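PDB 3URF: tumor necrosis factor receptor superfamily member 11B from Homo sapiens, which acts as a secreted decoy receptor for the cytokine RANKL, neutralizing its role in osteoclast formation and so restraining bone resorption. Local coordinates for residues D21-G26 with T39-C44. Numbering follows the deposited sequence.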
ATOM      1  N   ASP B  21     -35.389  31.688 -12.246  1.00 95.46           N
ATOM      2  CA  ASP B  21     -35.425  31.326 -10.844  1.00 88.08           C
ATOM      3  C   ASP B  21     -34.334  30.328 -10.517  1.00 85.82           C
ATOM      4  O   ASP B  21     -33.917  29.540 -11.370  1.00 75.76           O
ATOM      5  CB  ASP B  21     -36.776  30.732 -10.487  1.00 90.78           C
ATOM      6  CG  ASP B  21     -37.763  31.781 -10.057  1.00 94.13           C
ATOM      7  OD1 ASP B  21     -37.327  32.926  -9.794  1.00105.83           O
ATOM      8  OD2 ASP B  21     -38.966  31.457  -9.966  1.00 85.40           O
ATOM      9  N   LYS B  22     -33.868  30.373  -9.275  1.00 96.04           N
ATOM     10  CA  LYS B  22     -32.911  29.388  -8.789  1.00 95.88           C
ATOM     11  C   LYS B  22     -33.650  28.154  -8.282  1.00 86.73           C
ATOM     12  O   LYS B  22     -34.855  28.200  -8.018  1.00 79.11           O
ATOM     13  CB  LYS B  22     -32.039  29.981  -7.682  1.00 98.81           C
ATOM     14  CG  LYS B  22     -30.801  30.700  -8.191  1.00 97.60           C
ATOM     15  CD  LYS B  22     -29.970  31.222  -7.039  1.00101.08           C
ATOM     16  CE  LYS B  22     -28.494  31.241  -7.393  1.00108.15           C
ATOM     17  NZ  LYS B  22     -27.628  31.352  -6.182  1.00105.38           N
ATOM     18  N   CYS B  23     -32.931  27.045  -8.159  1.00 81.21           N
ATOM     19  CA  CYS B  23     -33.544  25.825  -7.674  1.00 67.09           C
ATOM     20  C   CYS B  23     -33.395  25.723  -6.172  1.00 66.21           C
ATOM     21  O   CYS B  23     -32.314  25.944  -5.612  1.00 71.18           O
ATOM     22  CB  CYS B  23     -32.964  24.599  -8.376  1.00 71.10           C
ATOM     23  SG  CYS B  23     -33.527  24.384 -10.092  1.00 97.97           S
ATOM     24  N   PRO B  24     -34.498  25.392  -5.509  1.00 69.74           N
ATOM     25  CA  PRO B  24     -34.572  25.246  -4.055  1.00 72.41           C
ATOM     26  C   PRO B  24     -33.747  24.068  -3.537  1.00 77.51           C
ATOM     27  O   PRO B  24     -33.512  23.076  -4.253  1.00 53.80           O
ATOM     28  CB  PRO B  24     -36.054  24.954  -3.799  1.00 59.69           C
ATOM     29  CG  PRO B  24     -36.756  25.127  -5.123  1.00 70.61           C
ATOM     30  CD  PRO B  24     -35.733  24.969  -6.184  1.00 71.50           C
ATOM     31  N   PRO B  25     -33.316  24.172  -2.276  1.00 82.10           N
ATOM     32  CA  PRO B  25     -32.707  23.031  -1.598  1.00 72.75           C
ATOM     33  C   PRO B  25     -33.666  21.859  -1.756  1.00 74.82           C
ATOM     34  O   PRO B  25     -34.867  22.048  -1.599  1.00 74.99           O
ATOM     35  CB  PRO B  25     -32.673  23.474  -0.136  1.00 69.59           C
ATOM     36  CG  PRO B  25     -32.704  24.972  -0.182  1.00 72.85           C
ATOM     37  CD  PRO B  25     -33.527  25.319  -1.377  1.00 75.74           C
ATOM     38  N   GLY B  26     -33.154  20.681  -2.089  1.00 68.88           N
ATOM     39  CA  GLY B  26     -33.993  19.509  -2.229  1.00 65.05           C
ATOM     40  C   GLY B  26     -34.220  19.121  -3.675  1.00 63.68           C
ATOM     41  O   GLY B  26     -34.829  18.087  -3.975  1.00 76.69           O
ATOM     42  N   THR B  39     -37.817  27.918 -14.690  1.00 94.23           N
ATOM     43  CA  THR B  39     -36.777  27.009 -14.280  1.00 89.96           C
ATOM     44  C   THR B  39     -37.464  25.720 -13.856  1.00 91.21           C
ATOM     45  O   THR B  39     -38.392  25.718 -13.036  1.00 78.63           O
ATOM     46  CB  THR B  39     -35.901  27.585 -13.138  1.00 75.63           C
ATOM     47  OG1 THR B  39     -35.431  28.896 -13.489  1.00 69.92           O
ATOM     48  CG2 THR B  39     -34.698  26.685 -12.891  1.00 74.14           C
ATOM     49  N   VAL B  40     -37.026  24.625 -14.459  1.00100.83           N
ATOM     50  CA  VAL B  40     -37.569  23.316 -14.153  1.00 98.50           C
ATOM     51  C   VAL B  40     -36.677  22.662 -13.118  1.00 89.92           C
ATOM     52  O   VAL B  40     -35.533  22.329 -13.400  1.00 88.63           O
ATOM     53  CB  VAL B  40     -37.597  22.437 -15.401  1.00 91.73           C
ATOM     54  CG1 VAL B  40     -38.141  21.067 -15.058  1.00 85.46           C
ATOM     55  CG2 VAL B  40     -38.430  23.106 -16.485  1.00 89.41           C
ATOM     56  N   CYS B  41     -37.198  22.494 -11.913  1.00 88.31           N
ATOM     57  CA  CYS B  41     -36.409  21.942 -10.826  1.00 77.01           C
ATOM     58  C   CYS B  41     -36.994  20.615 -10.384  1.00 86.42           C
ATOM     59  O   CYS B  41     -38.145  20.558  -9.940  1.00 85.74           O
ATOM     60  CB  CYS B  41     -36.364  22.917  -9.642  1.00 70.95           C
ATOM     61  SG  CYS B  41     -35.562  24.514  -9.981  1.00 96.80           S
ATOM     62  N   ALA B  42     -36.201  19.550 -10.506  1.00 93.30           N
ATOM     63  CA  ALA B  42     -36.620  18.216 -10.059  1.00 80.25           C
ATOM     64  C   ALA B  42     -36.098  17.907  -8.666  1.00 76.65           C
ATOM     65  O   ALA B  42     -35.107  18.487  -8.236  1.00 79.74           O
ATOM     66  CB  ALA B  42     -36.147  17.164 -11.032  1.00 69.27           C
ATOM     67  N   PRO B  43     -36.755  16.981  -7.957  1.00 78.26           N
ATOM     68  CA  PRO B  43     -36.221  16.586  -6.651  1.00 80.03           C
ATOM     69  C   PRO B  43     -34.956  15.754  -6.830  1.00 80.67           C
ATOM     70  O   PRO B  43     -34.752  15.125  -7.878  1.00 80.75           O
ATOM     71  CB  PRO B  43     -37.336  15.714  -6.053  1.00 73.81           C
ATOM     72  CG  PRO B  43     -38.521  15.896  -6.936  1.00 72.07           C
ATOM     73  CD  PRO B  43     -37.989  16.261  -8.289  1.00 75.67           C
ATOM     74  N   CYS B  44     -34.111  15.760  -5.811  1.00 72.24           N
ATOM     75  CA  CYS B  44     -32.909  14.960  -5.839  1.00 70.63           C
ATOM     76  C   CYS B  44     -33.299  13.488  -5.815  1.00 71.37           C
ATOM     77  O   CYS B  44     -34.362  13.136  -5.325  1.00 76.73           O
ATOM     78  CB  CYS B  44     -32.030  15.326  -4.643  1.00 74.96           C
ATOM     79  SG  CYS B  44     -31.349  17.021  -4.714  1.00 83.15           S
TER
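Cys-23 and Cys-41 face each other and close a disulfide, their SG atoms 2.0 Å apart with a C-S-S-C torsion of -88°. Each SG sits anti to its own carbonyl carbon, beside the backbone N, which brings the two sulfurs together between segments 21-26 and 39-44; end to end these run the same way, 9° apart. The ring of Pro-24 flanks the bridge, its CD 3.8 Å from SG of Cys-41. On the other flank, methyl CG2 of Thr-39 comes within 3.8 Å of SG of Cys-23. Thr-39 also sets OG1 anti to its carbonyl carbon (chi1 -51°), and this hydroxyl gives its proton to the backbone O of Asp-21 at 2.7 Å, the donor tilted a little from the carbonyl plane. An alanine in place of Thr-39 would probably leave the Asp-21 carbonyl without this donor and open a gap beside the Cys-23 sulfur. The carboxylate of Asp-21 is engaged separately, in a salt bridge from OD2 to Lys-6.

This is the cysteine-rich fold of the TNF receptor family, an elongated chain of small modules held together largely by disulfides; here the 23-41 bridge ties a loop of the first repeat to strand 40-43, which hairpins with strand 27-31. Past the strand, Cys-44 opens the second repeat and bonds to Cys-59. Its backbone N donates to O of Gly-26 at 3.0 Å, approaching from above the carbonyl plane. CA of Pro-43 adds a CH...O contact to that same oxygen at 3.4 Å, while SG of Cys-44 lies 3.7 Å from the Gly-26 carbonyl carbon.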